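Uncharacterized protein (Pseudomonas aeruginosa, PDB 4O5P) probably hydrolyses membrane phospholipids as the effector Tle1 of the type VI secretion system, through a catalytic domain of the alpha/beta-hydrolase clan. Local coordinates at residues A[471-474]-A[475-479]; A[613-616]-A[617-620]; A[535-538]-A[539-542]; A[517-520]-A[521-525]; A[202-205]-A[206-210]. All blocks are in the same frame, centred on the assembly; numbering follows the deposited sequence.

Interaction 1: A[471-474]-A[475-479]; sequences EVIR and RETAL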
loop_
_atom_site.group_PDB
_atom_site.type_symbol
_atom_site.label_atom_id
_atom_site.label_comp_id
_atom_site.label_asym_id
_atom_site.label_seq_id
_atom_site.Cartn_x
_atom_site.Cartn_y
_atom_site.Cartn_z
ATOM N N GLU A 471 -4.589 1.360 21.327
ATOM C CA GLU A 471 -5.692 1.980 22.040
ATOM C C GLU A 471 -6.433 2.986 21.183
ATOM O O GLU A 471 -7.659 3.141 21.323
ATOM C CB GLU A 471 -5.185 2.668 23.306
ATOM C CG GLU A 471 -4.691 1.689 24.352
ATOM C CD GLU A 471 -5.792 0.795 24.900
ATOM O OE1 GLU A 471 -6.995 1.151 24.823
ATOM O OE2 GLU A 471 -5.460 -0.296 25.406
ATOM N N VAL A 472 -5.693 3.678 20.314
ATOM C CA VAL A 472 -6.307 4.644 19.422
ATOM C C VAL A 472 -7.213 3.892 18.450
ATOM O O VAL A 472 -8.309 4.348 18.134
ATOM C CB VAL A 472 -5.249 5.525 18.676
ATOM C CG1 VAL A 472 -5.874 6.251 17.508
ATOM C CG2 VAL A 472 -4.633 6.548 19.631
ATOM N N ILE A 473 -6.762 2.731 17.996
ATOM C CA ILE A 473 -7.577 1.916 17.101
ATOM C C ILE A 473 -8.824 1.377 17.808
ATOM O O ILE A 473 -9.919 1.387 17.229
ATOM C CB ILE A 473 -6.750 0.780 16.454
ATOM C CG1 ILE A 473 -5.756 1.374 15.468
ATOM C CG2 ILE A 473 -7.653 -0.252 15.738
ATOM C CD1 ILE A 473 -4.951 0.340 14.742
ATOM N N ARG A 474 -8.667 0.903 19.041
ATOM C CA ARG A 474 -9.815 0.424 19.810
ATOM C C ARG A 474 -10.874 1.527 19.900
ATOM O O ARG A 474 -12.055 1.319 19.560
ATOM C CB ARG A 474 -9.388 -0.010 21.230
ATOM C CG ARG A 474 -10.574 -0.289 22.160
ATOM C CD ARG A 474 -10.214 -0.635 23.611
ATOM N NE ARG A 474 -11.447 -0.987 24.337
ATOM C CZ ARG A 474 -11.538 -1.195 25.651
ATOM N NH1 ARG A 474 -10.474 -1.087 26.445
ATOM N NH2 ARG A 474 -12.712 -1.506 26.179
ATOM N N ARG A 475 -10.442 2.712 20.323
ATOM C CA ARG A 475 -11.388 3.802 20.558
ATOM C C ARG A 475 -11.994 4.392 19.271
ATOM O O ARG A 475 -13.191 4.666 19.217
ATOM C CB ARG A 475 -10.748 4.890 21.450
ATOM C CG ARG A 475 -11.750 5.958 21.925
ATOM C CD ARG A 475 -11.139 6.931 22.946
ATOM N NE ARG A 475 -12.139 7.870 23.450
ATOM C CZ ARG A 475 -12.446 9.024 22.856
ATOM N NH1 ARG A 475 -11.828 9.373 21.739
ATOM N NH2 ARG A 475 -13.371 9.834 23.369
ATOM N N GLU A 476 -11.186 4.544 18.220
ATOM C CA GLU A 476 -11.687 5.065 16.947
ATOM C C GLU A 476 -12.607 4.067 16.246
ATOM O O GLU A 476 -13.572 4.460 15.564
ATOM C CB GLU A 476 -10.517 5.488 16.040
ATOM C CG GLU A 476 -9.835 6.746 16.563
ATOM C CD GLU A 476 -10.805 7.916 16.621
ATOM O OE1 GLU A 476 -11.665 8.026 15.699
ATOM O OE2 GLU A 476 -10.693 8.737 17.570
ATOM N N THR A 477 -12.341 2.779 16.459
ATOM C CA THR A 477 -13.201 1.737 15.887
ATOM C C THR A 477 -14.528 1.875 16.580
ATOM O O THR A 477 -15.572 1.811 15.928
ATOM C CB THR A 477 -12.664 0.329 16.102
ATOM O OG1 THR A 477 -11.381 0.209 15.465
ATOM C CG2 THR A 477 -13.618 -0.706 15.447
ATOM N N ALA A 478 -14.470 2.092 17.897
ATOM C CA ALA A 478 -15.688 2.301 18.688
ATOM C C ALA A 478 -16.478 3.518 18.212
ATOM O O ALA A 478 -17.708 3.480 18.176
ATOM C CB ALA A 478 -15.353 2.427 20.168
ATOM N N LEU A 479 -15.781 4.598 17.870
ATOM C CA LEU A 479 -16.454 5.821 17.402
ATOM C C LEU A 479 -17.191 5.622 16.076
ATOM O O LEU A 479 -18.382 5.969 15.939
ATOM C CB LEU A 479 -15.456 6.985 17.312
ATOM C CG LEU A 479 -15.916 8.317 16.718
ATOM C CD1 LEU A 479 -17.169 8.837 17.429
ATOM C CD2 LEU A 479 -14.766 9.342 16.804
#

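Interaction 2: A[613-616]-A[617-620]; sequences LINE and EDEA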
loop_
_atom_site.group_PDB
_atom_site.type_symbol
_atom_site.label_atom_id
_atom_site.label_comp_id
_atom_site.label_asym_id
_atom_site.label_seq_id
_atom_site.Cartn_x
_atom_site.Cartn_y
_atom_site.Cartn_z
ATOM N N LEU A 613 -4.541 -17.372 9.619
ATOM C CA LEU A 613 -5.872 -17.524 10.209
ATOM C C LEU A 613 -5.897 -16.776 11.545
ATOM O O LEU A 613 -4.885 -16.732 12.245
ATOM C CB LEU A 613 -6.170 -18.998 10.485
ATOM C CG LEU A 613 -6.622 -19.869 9.320
ATOM C CD1 LEU A 613 -6.910 -21.287 9.793
ATOM C CD2 LEU A 613 -7.837 -19.249 8.690
ATOM N N ILE A 614 -7.033 -16.188 11.907
ATOM C CA ILE A 614 -7.143 -15.521 13.208
ATOM C C ILE A 614 -7.776 -16.465 14.248
ATOM O O ILE A 614 -8.350 -17.506 13.899
ATOM C CB ILE A 614 -7.966 -14.230 13.124
ATOM C CG1 ILE A 614 -9.406 -14.542 12.707
ATOM C CG2 ILE A 614 -7.317 -13.225 12.146
ATOM C CD1 ILE A 614 -10.257 -13.311 12.547
ATOM N N ASN A 615 -7.678 -16.095 15.519
ATOM C CA ASN A 615 -8.096 -16.966 16.613
ATOM C C ASN A 615 -9.576 -16.793 16.935
ATOM O O ASN A 615 -10.051 -15.668 17.019
ATOM C CB ASN A 615 -7.253 -16.657 17.858
ATOM C CG ASN A 615 -7.639 -17.502 19.052
ATOM O OD1 ASN A 615 -8.344 -17.044 19.955
ATOM N ND2 ASN A 615 -7.178 -18.747 19.062
ATOM N N GLU A 616 -10.296 -17.897 17.151
ATOM C CA GLU A 616 -11.753 -17.837 17.345
ATOM C C GLU A 616 -12.150 -17.104 18.620
ATOM O O GLU A 616 -13.044 -16.247 18.607
ATOM C CB GLU A 616 -12.372 -19.238 17.342
ATOM C CG GLU A 616 -12.058 -20.069 16.099
ATOM C CD GLU A 616 -10.910 -21.041 16.328
ATOM O OE1 GLU A 616 -9.770 -20.574 16.565
ATOM O OE2 GLU A 616 -11.156 -22.272 16.280
ATOM N N GLU A 617 -11.482 -17.451 19.713
ATOM C CA GLU A 617 -11.670 -16.778 20.995
ATOM C C GLU A 617 -11.431 -15.269 20.881
ATOM O O GLU A 617 -12.278 -14.466 21.300
ATOM C CB GLU A 617 -10.747 -17.399 22.064
ATOM C CG GLU A 617 -11.230 -18.763 22.631
ATOM C CD GLU A 617 -11.214 -19.896 21.604
ATOM O OE1 GLU A 617 -10.178 -20.087 20.923
ATOM O OE2 GLU A 617 -12.237 -20.608 21.472
ATOM N N ASP A 618 -10.285 -14.882 20.314
ATOM C CA ASP A 618 -9.947 -13.458 20.154
ATOM C C ASP A 618 -10.945 -12.719 19.259
ATOM O O ASP A 618 -11.239 -11.552 19.487
ATOM C CB ASP A 618 -8.537 -13.275 19.574
ATOM C CG ASP A 618 -7.444 -13.898 20.440
ATOM O OD1 ASP A 618 -7.721 -14.341 21.579
ATOM O OD2 ASP A 618 -6.286 -13.934 19.975
ATOM N N GLU A 619 -11.431 -13.402 18.225
ATOM C CA GLU A 619 -12.413 -12.844 17.307
ATOM C C GLU A 619 -13.724 -12.561 18.053
ATOM O O GLU A 619 -14.379 -11.513 17.850
ATOM C CB GLU A 619 -12.660 -13.858 16.167
ATOM C CG GLU A 619 -13.435 -13.294 14.999
ATOM C CD GLU A 619 -13.548 -14.259 13.837
ATOM O OE1 GLU A 619 -13.229 -15.455 14.014
ATOM O OE2 GLU A 619 -13.987 -13.822 12.753
ATOM N N ALA A 620 -14.105 -13.506 18.914
ATOM C CA ALA A 620 -15.292 -13.334 19.759
ATOM C C ALA A 620 -15.098 -12.129 20.679
ATOM O O ALA A 620 -15.973 -11.269 20.790
ATOM C CB ALA A 620 -15.578 -14.613 20.584
#

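Interaction 3: A[535-538]-A[539-542]; sequences PMSA and AEQA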
loop_
_atom_site.group_PDB
_atom_site.type_symbol
_atom_site.label_atom_id
_atom_site.label_comp_id
_atom_site.label_asym_id
_atom_site.label_seq_id
_atom_site.Cartn_x
_atom_site.Cartn_y
_atom_site.Cartn_z
ATOM N N PRO A 535 -9.249 -10.293 -34.924
ATOM C CA PRO A 535 -10.402 -9.383 -34.996
ATOM C C PRO A 535 -11.670 -9.964 -34.374
ATOM O O PRO A 535 -11.779 -11.184 -34.180
ATOM C CB PRO A 535 -10.597 -9.166 -36.509
ATOM C CG PRO A 535 -9.654 -10.136 -37.201
ATOM C CD PRO A 535 -8.556 -10.400 -36.220
HETATM N N MSE A 536 -12.619 -9.088 -34.052
HETATM C CA MSE A 536 -13.895 -9.514 -33.485
HETATM C C MSE A 536 -14.728 -10.295 -34.503
HETATM O O MSE A 536 -14.831 -9.907 -35.676
HETATM C CB MSE A 536 -14.694 -8.307 -32.966
HETATM C CG MSE A 536 -14.093 -7.639 -31.730
HETATM SE SE MSE A 536 -15.161 -6.138 -31.079
HETATM C CE MSE A 536 -14.371 -4.747 -32.196
ATOM N N SER A 537 -15.316 -11.398 -34.047
ATOM C CA SER A 537 -16.311 -12.116 -34.827
ATOM C C SER A 537 -17.469 -11.171 -35.139
ATOM O O SER A 537 -17.588 -10.105 -34.523
ATOM C CB SER A 537 -16.836 -13.306 -34.024
ATOM O OG SER A 537 -17.766 -12.879 -33.040
ATOM N N ALA A 538 -18.330 -11.556 -36.077
ATOM C CA ALA A 538 -19.499 -10.737 -36.420
ATOM C C ALA A 538 -20.321 -10.381 -35.174
ATOM O O ALA A 538 -20.620 -9.201 -34.916
ATOM C CB ALA A 538 -20.367 -11.460 -37.459
ATOM N N ALA A 539 -20.660 -11.403 -34.388
ATOM C CA ALA A 539 -21.410 -11.201 -33.139
ATOM C C ALA A 539 -20.724 -10.212 -32.175
ATOM O O ALA A 539 -21.373 -9.315 -31.613
ATOM C CB ALA A 539 -21.651 -12.530 -32.450
ATOM N N GLU A 540 -19.419 -10.387 -31.991
ATOM C CA GLU A 540 -18.650 -9.532 -31.087
ATOM C C GLU A 540 -18.669 -8.087 -31.544
ATOM O O GLU A 540 -18.746 -7.183 -30.715
ATOM C CB GLU A 540 -17.198 -10.012 -30.984
ATOM C CG GLU A 540 -16.951 -11.133 -29.980
ATOM C CD GLU A 540 -15.626 -11.842 -30.232
ATOM O OE1 GLU A 540 -14.928 -11.469 -31.205
ATOM O OE2 GLU A 540 -15.290 -12.776 -29.468
ATOM N N GLN A 541 -18.587 -7.864 -32.859
ATOM C CA GLN A 541 -18.598 -6.501 -33.398
ATOM C C GLN A 541 -19.981 -5.855 -33.270
ATOM O O GLN A 541 -20.092 -4.673 -32.933
ATOM C CB GLN A 541 -18.133 -6.469 -34.858
ATOM C CG GLN A 541 -18.083 -5.056 -35.461
ATOM C CD GLN A 541 -16.695 -4.426 -35.424
ATOM O OE1 GLN A 541 -15.738 -5.018 -34.920
ATOM N NE2 GLN A 541 -16.580 -3.218 -35.972
ATOM N N ALA A 542 -21.032 -6.623 -33.549
ATOM C CA ALA A 542 -22.386 -6.101 -33.358
ATOM C C ALA A 542 -22.554 -5.658 -31.902
ATOM O O ALA A 542 -23.054 -4.559 -31.631
ATOM C CB ALA A 542 -23.429 -7.139 -33.739
#

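Interaction 4: A[517-520]-A[521-525]; sequences HKRR and SREYA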
loop_
_atom_site.group_PDB
_atom_site.type_symbol
_atom_site.label_atom_id
_atom_site.label_comp_id
_atom_site.label_asym_id
_atom_site.label_seq_id
_atom_site.Cartn_x
_atom_site.Cartn_y
_atom_site.Cartn_z
ATOM N N HIS A 517 -14.349 -2.182 -22.320
ATOM C CA HIS A 517 -13.096 -2.166 -21.576
ATOM C C HIS A 517 -12.355 -3.471 -21.803
ATOM O O HIS A 517 -11.176 -3.460 -22.121
ATOM C CB HIS A 517 -13.374 -1.965 -20.080
ATOM C CG HIS A 517 -12.149 -1.689 -19.256
ATOM N ND1 HIS A 517 -11.445 -2.687 -18.612
ATOM C CD2 HIS A 517 -11.520 -0.528 -18.953
ATOM C CE1 HIS A 517 -10.425 -2.153 -17.961
ATOM N NE2 HIS A 517 -10.450 -0.844 -18.146
ATOM N N LYS A 518 -13.064 -4.584 -21.646
ATOM C CA LYS A 518 -12.510 -5.928 -21.812
ATOM C C LYS A 518 -11.799 -6.044 -23.157
ATOM O O LYS A 518 -10.580 -6.314 -23.220
ATOM C CB LYS A 518 -13.632 -6.967 -21.699
ATOM C CG LYS A 518 -13.174 -8.402 -21.421
ATOM C CD LYS A 518 -14.358 -9.377 -21.234
ATOM C CE LYS A 518 -15.062 -9.219 -19.876
ATOM N NZ LYS A 518 -16.151 -8.181 -19.817
ATOM N N ARG A 519 -12.555 -5.797 -24.228
ATOM C CA ARG A 519 -11.981 -5.848 -25.577
ATOM C C ARG A 519 -10.770 -4.909 -25.744
ATOM O O ARG A 519 -9.700 -5.336 -26.205
ATOM C CB ARG A 519 -13.053 -5.548 -26.631
ATOM C CG ARG A 519 -12.542 -5.543 -28.053
ATOM C CD ARG A 519 -11.983 -6.901 -28.472
ATOM N NE ARG A 519 -11.214 -6.785 -29.710
ATOM C CZ ARG A 519 -10.757 -7.807 -30.431
ATOM N NH1 ARG A 519 -10.985 -9.058 -30.053
ATOM N NH2 ARG A 519 -10.070 -7.570 -31.545
ATOM N N ARG A 520 -10.936 -3.649 -25.351
ATOM C CA ARG A 520 -9.889 -2.642 -25.537
ATOM C C ARG A 520 -8.596 -3.014 -24.798
ATOM O O ARG A 520 -7.475 -2.776 -25.288
ATOM C CB ARG A 520 -10.402 -1.280 -25.075
ATOM C CG ARG A 520 -9.560 -0.112 -25.529
ATOM C CD ARG A 520 -9.442 -0.094 -27.040
ATOM N NE ARG A 520 -10.013 1.118 -27.621
ATOM C CZ ARG A 520 -10.771 1.129 -28.709
ATOM N NH1 ARG A 520 -11.253 2.274 -29.179
ATOM N NH2 ARG A 520 -11.038 -0.014 -29.332
ATOM N N SER A 521 -8.765 -3.619 -23.626
ATOM C CA SER A 521 -7.649 -4.022 -22.781
ATOM C C SER A 521 -6.907 -5.187 -23.411
ATOM O O SER A 521 -5.680 -5.172 -23.487
ATOM C CB SER A 521 -8.141 -4.409 -21.386
ATOM O OG SER A 521 -7.061 -4.854 -20.576
ATOM N N ARG A 522 -7.646 -6.198 -23.864
ATOM C CA ARG A 522 -6.990 -7.321 -24.532
ATOM C C ARG A 522 -6.233 -6.866 -25.790
ATOM O O ARG A 522 -5.140 -7.373 -26.089
ATOM C CB ARG A 522 -8.002 -8.422 -24.861
ATOM C CG ARG A 522 -8.549 -9.162 -23.642
ATOM C CD ARG A 522 -9.787 -9.983 -24.006
ATOM N NE ARG A 522 -10.394 -10.605 -22.831
ATOM C CZ ARG A 522 -10.350 -11.908 -22.559
ATOM N NH1 ARG A 522 -9.736 -12.746 -23.388
ATOM N NH2 ARG A 522 -10.931 -12.374 -21.459
ATOM N N GLU A 523 -6.804 -5.899 -26.513
ATOM C CA GLU A 523 -6.122 -5.311 -27.667
ATOM C C GLU A 523 -4.804 -4.690 -27.234
ATOM O O GLU A 523 -3.758 -4.931 -27.848
ATOM C CB GLU A 523 -6.981 -4.224 -28.320
ATOM C CG GLU A 523 -8.093 -4.725 -29.242
ATOM C CD GLU A 523 -9.040 -3.605 -29.670
ATOM O OE1 GLU A 523 -8.647 -2.418 -29.596
ATOM O OE2 GLU A 523 -10.181 -3.916 -30.076
ATOM N N TYR A 524 -4.867 -3.876 -26.183
ATOM C CA TYR A 524 -3.671 -3.211 -25.673
ATOM C C TYR A 524 -2.591 -4.203 -25.278
ATOM O O TYR A 524 -1.420 -4.046 -25.639
ATOM C CB TYR A 524 -4.018 -2.343 -24.463
ATOM C CG TYR A 524 -2.809 -1.684 -23.838
ATOM C CD1 TYR A 524 -2.204 -0.600 -24.451
ATOM C CD2 TYR A 524 -2.280 -2.138 -22.632
ATOM C CE1 TYR A 524 -1.109 0.009 -23.898
ATOM C CE2 TYR A 524 -1.177 -1.532 -22.067
ATOM C CZ TYR A 524 -0.600 -0.454 -22.710
ATOM O OH TYR A 524 0.498 0.167 -22.176
ATOM N N ALA A 525 -2.987 -5.225 -24.526
ATOM C CA ALA A 525 -2.027 -6.179 -23.982
ATOM C C ALA A 525 -1.381 -7.013 -25.092
ATOM O O ALA A 525 -0.152 -7.131 -25.154
ATOM C CB ALA A 525 -2.692 -7.071 -22.944
#

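Interaction 5: A[202-205]-A[206-210]; sequences ALEP and KLKEL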
loop_
_atom_site.group_PDB
_atom_site.type_symbol
_atom_site.label_atom_id
_atom_site.label_comp_id
_atom_site.label_asym_id
_atom_site.label_seq_id
_atom_site.Cartn_x
_atom_site.Cartn_y
_atom_site.Cartn_z
ATOM N N ALA A 202 22.944 -6.970 -11.093
ATOM C CA ALA A 202 22.373 -6.231 -12.214
ATOM C C ALA A 202 22.790 -4.764 -12.228
ATOM O O ALA A 202 22.939 -4.181 -13.300
ATOM C CB ALA A 202 20.858 -6.351 -12.235
ATOM N N LEU A 203 22.941 -4.155 -11.049
ATOM C CA LEU A 203 23.268 -2.723 -11.001
ATOM C C LEU A 203 24.752 -2.420 -11.190
ATOM O O LEU A 203 25.129 -1.293 -11.543
ATOM C CB LEU A 203 22.809 -2.107 -9.682
ATOM C CG LEU A 203 21.299 -1.968 -9.480
ATOM C CD1 LEU A 203 21.008 -1.150 -8.237
ATOM C CD2 LEU A 203 20.634 -1.369 -10.711
ATOM N N GLU A 204 25.596 -3.411 -10.926
ATOM C CA GLU A 204 27.041 -3.177 -10.902
ATOM C C GLU A 204 27.699 -2.576 -12.153
ATOM O O GLU A 204 28.521 -1.667 -12.021
ATOM C CB GLU A 204 27.793 -4.425 -10.434
ATOM C CG GLU A 204 28.093 -4.421 -8.939
ATOM C CD GLU A 204 29.580 -4.503 -8.661
ATOM O OE1 GLU A 204 30.229 -5.459 -9.148
ATOM O OE2 GLU A 204 30.099 -3.601 -7.966
ATOM N N PRO A 205 27.364 -3.078 -13.357
ATOM C CA PRO A 205 28.018 -2.508 -14.541
ATOM C C PRO A 205 27.784 -1.007 -14.672
ATOM O O PRO A 205 28.731 -0.260 -14.949
ATOM C CB PRO A 205 27.329 -3.234 -15.701
ATOM C CG PRO A 205 26.964 -4.546 -15.143
ATOM C CD PRO A 205 26.542 -4.253 -13.716
ATOM N N LYS A 206 26.544 -0.577 -14.478
ATOM C CA LYS A 206 26.222 0.839 -14.557
ATOM C C LYS A 206 26.872 1.646 -13.421
ATOM O O LYS A 206 27.445 2.708 -13.669
ATOM C CB LYS A 206 24.705 1.036 -14.591
ATOM C CG LYS A 206 24.245 2.123 -15.548
ATOM C CD LYS A 206 24.764 1.918 -16.949
ATOM C CE LYS A 206 23.939 0.920 -17.733
ATOM N NZ LYS A 206 24.715 0.462 -18.923
ATOM N N LEU A 207 26.809 1.142 -12.189
ATOM C CA LEU A 207 27.424 1.838 -11.053
ATOM C C LEU A 207 28.931 2.010 -11.247
ATOM O O LEU A 207 29.509 3.000 -10.814
ATOM C CB LEU A 207 27.172 1.106 -9.732
ATOM C CG LEU A 207 25.717 1.024 -9.284
ATOM C CD1 LEU A 207 25.598 0.198 -8.022
ATOM C CD2 LEU A 207 25.148 2.417 -9.077
ATOM N N LYS A 208 29.566 1.045 -11.891
ATOM C CA LYS A 208 30.998 1.150 -12.132
ATOM C C LYS A 208 31.286 2.159 -13.227
ATOM O O LYS A 208 32.200 2.971 -13.079
ATOM C CB LYS A 208 31.603 -0.215 -12.452
ATOM C CG LYS A 208 31.728 -1.102 -11.212
ATOM C CD LYS A 208 32.263 -2.481 -11.538
ATOM C CE LYS A 208 32.344 -3.340 -10.281
ATOM N NZ LYS A 208 32.277 -4.795 -10.608
ATOM N N GLU A 209 30.499 2.123 -14.308
ATOM C CA GLU A 209 30.637 3.105 -15.387
ATOM C C GLU A 209 30.531 4.496 -14.800
ATOM O O GLU A 209 31.324 5.382 -15.109
ATOM C CB GLU A 209 29.511 2.974 -16.404
ATOM C CG GLU A 209 29.649 1.894 -17.456
ATOM C CD GLU A 209 28.420 1.837 -18.345
ATOM O OE1 GLU A 209 27.860 2.911 -18.671
ATOM O OE2 GLU A 209 27.998 0.720 -18.707
ATOM N N LEU A 210 29.526 4.686 -13.959
ATOM C CA LEU A 210 29.218 6.006 -13.422
ATOM C C LEU A 210 30.303 6.472 -12.475
ATOM O O LEU A 210 30.665 7.659 -12.459
ATOM C CB LEU A 210 27.858 5.990 -12.709
ATOM C CG LEU A 210 26.695 5.661 -13.648
ATOM C CD1 LEU A 210 25.334 5.848 -12.980
ATOM C CD2 LEU A 210 26.781 6.464 -14.913
HETATM O O HOH W 1 24.227 -2.157 -14.638
#

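Interaction 1: A[471-474]-A[475-479]
T477 turns OG1 opposite its own carbonyl carbon (chi1 -61°), which brings the hydroxyl back along the helix onto the carbonyl of I473, while I473 keeps CG2 anti to its backbone N and beside that same carbonyl. The motif is a threonine hydroxyl bonded to the i-4 carbonyl inside the alpha helix 469-487. T477 OG1 donates to I473 O at 2.6 Å, and T477 N donates to the same oxygen at 2.9 Å; the two donors come from opposite faces of the carbonyl plane, so one oxygen is gripped twice and the hydroxyl is satisfied in a buried setting.

One residue earlier, V472 and E476 run alongside each other and point the same way, with V472 CG1 4.1 Å from E476 CG. E476 bends at chi2 (-60°), and its carboxylate is taken up by H338, W460 and Q463. R474, by contrast, is extended from CG to NE and forms a salt bridge with D629 of helix 616-637, whose I626 also touches T477. Regular i to i+4 bonds run through the turn, among them E476 N to V472 O at 2.9 Å. Besides its bond, T477 OG1 also lies 3.8 Å from I473 CG2.

Interaction 2: A[613-616]-A[617-620]
N615 and D618 meet where strand 609-614 gives way to helix 616-637, and the asparagine side chain makes the N-cap. Followed outward from the backbone, N615 CB lies first against the carboxylate of D618, 3.6 Å from D618 OD2. CG is held anti to the backbone N (chi1 179°), which swings the amide over the first turn, and N615 CG comes 3.9 Å from D618 CG with the amide and carboxylate planes 51° apart. At the tip, N615 OD1 accepts from D618 N at 2.9 Å; the donor lies in the carbonyl plane, on a lone pair, and the bond is nearly straight at 162°. The other tip atom, N615 ND2, is 3.8 Å from E617 OE1. The backbone carbonyl takes up the next amide, E619 N to N615 O at 2.9 Å.

I614 and E619 cross at about a right angle, with I614 CD1 against the carboxylate carbon E619 CD at 3.7 Å. E617 forms a salt bridge with R723, D618 with R696, and E619 with both R722 and R683, which probably offsets the crowding of negative charge; E616 bonds to the backbone N of R723. L613 bonds through its backbone to S698, and side chains of L613, I614 and E616 rest on strand 715-723, so the cap sits where the four-stranded antiparallel sheet hands the chain to the helix.

Interaction 3: A[535-538]-A[539-542]
M536 and E540 meet at an oblique angle, CB to CB at 3.6 Å, and the carboxylate of E540 reaches back past this contact to the chain just before the helix. There E540 OE1 accepts from S537 N at 2.9 Å, with the donor standing above the carboxylate plane, 39° out of it. The bond is returned by E540 N, which donates to S537 OG at 3.2 Å in a nearly straight line (165°). These reciprocal bonds define a capping box, with S537 as the N-cap of helix 538-550. S537 places OG between its backbone N and carbonyl carbon (chi1 77°), which directs the hydroxyl to E540 N.

Farther out, the selenomethionine side chain of M536 crosses Q541 at about a right angle: M536 CE approaches Q541 OE1 to 3.1 Å, and M536 SE lies 3.8 Å from E540 O. The helix then proceeds with Q541 N bonded to S537 O at 3.0 Å.

The contact lies at the protein surface, its centre about 39 Å from the centre of the chain. It begins helix 538-550 after the loop that follows helix 507-528, and M536 packs on R519 of that preceding helix.

Interaction 4: A[517-520]-A[521-525]
E523 is gripped by two arginines of the preceding turn, one on each carboxylate oxygen. R519 NE donates to E523 OE2 at 3.1 Å with an angle of 158°, using the anti lone pair of the oxygen. This oxygen lies at the edge of the guanidinium, close to its plane, yet the guanidinium and carboxylate planes stand 79° apart and the side chains cross at about a right angle. R520 NH2 meets E523 OE1 in a longer, weak bond of 3.4 Å; its approach is oblique, with the planes 36° apart. R520 CD also comes to 3.5 Å from E523 OE1.

Together these pairs form a salt-bridge network of i to i+4 and i to i+3 type on one face of helix 507-528. The two arginines reach the glutamate by different routes: R519 bends at chi2 alone, whereas R520 bends at chi2 and again at chi3. E523 stays extended beyond CG and lays its carboxylate between them. The backbone beneath is regular: E523 N donates to R519 O at 3.0 Å.

On a neighbouring face K518 and R522 lie side by side, pointing the same way, and K518 CG meets the edge of the R522 guanidinium at 3.8 Å from NE. K518 NZ turns away to a salt bridge with E514.

Further out, R519 NH2 donates to P534 O in the loop leading to the next helix, which probably fixes the rotation of its guanidinium. W544 of helix 538-550 touches both R519 and R520, and H517 NE2 bonds to R561 O.

Interaction 5: A[202-205]-A[206-210]
E204 and K208 join one turn apart on helix 195-219 through a salt bridge in which K208 NZ donates to E204 OE1 at 2.6 Å. The lysine is extended beyond CG, with CG opposite the carbonyl carbon, and its methylenes run back along the helix so that K208 CG lies 3.4 Å from E204 O. The glutamate bends to meet it: chi1 is -95° and chi2 -121°, both off the usual staggered values, and the ammonium stands above the carboxylate plane, 47° out of it. K208 CE is 3.2 Å from E204 OE2, so the end of the lysine lies close to both oxygens, although the bond is to OE1.

On another face L203 and L207 both place CG opposite their carbonyl carbons, and L203 CB reaches L207 CD1 at 4.0 Å. K206 takes a more bent course, turning at chi2 and chi3 to a weak salt bridge with E209.

P205 has no amide hydrogen to give to the turn before, and the helix is kinked there. A water takes up the neighbouring groups instead, donating to A202 O at 2.7 Å and accepting from K206 N at 2.8 Å. The bridge from E204 to K208 is at the protein surface, where solvent would be expected to weaken its pull, while the water links A202 O to K206 N, a pair the kinked backbone does not join directly.

How the interactions relate
Along the chain the order is interaction 5, 1, 4, 3 and then 2, with all but interaction 5 in the C-terminal domain characteristic of Tle1-like effectors. Interactions 3 and 4 are neighbours, centres about 14 Å apart, and touch directly, joining the consecutive helices 507-528 and 538-550. Interactions 1 and 2 lie about 19 Å apart between centres without touching, yet helix 616-637, which starts in interaction 2, packs on helix 469-487 of interaction 1. These two pairs are well separated, 43 to 54 Å between centres. Interaction 5 stands about 38 Å or more from every other, centre to centre, so the contacts fall into two clusters, 1 with 2 and 3 with 4, and a solitary one on helix 195-219.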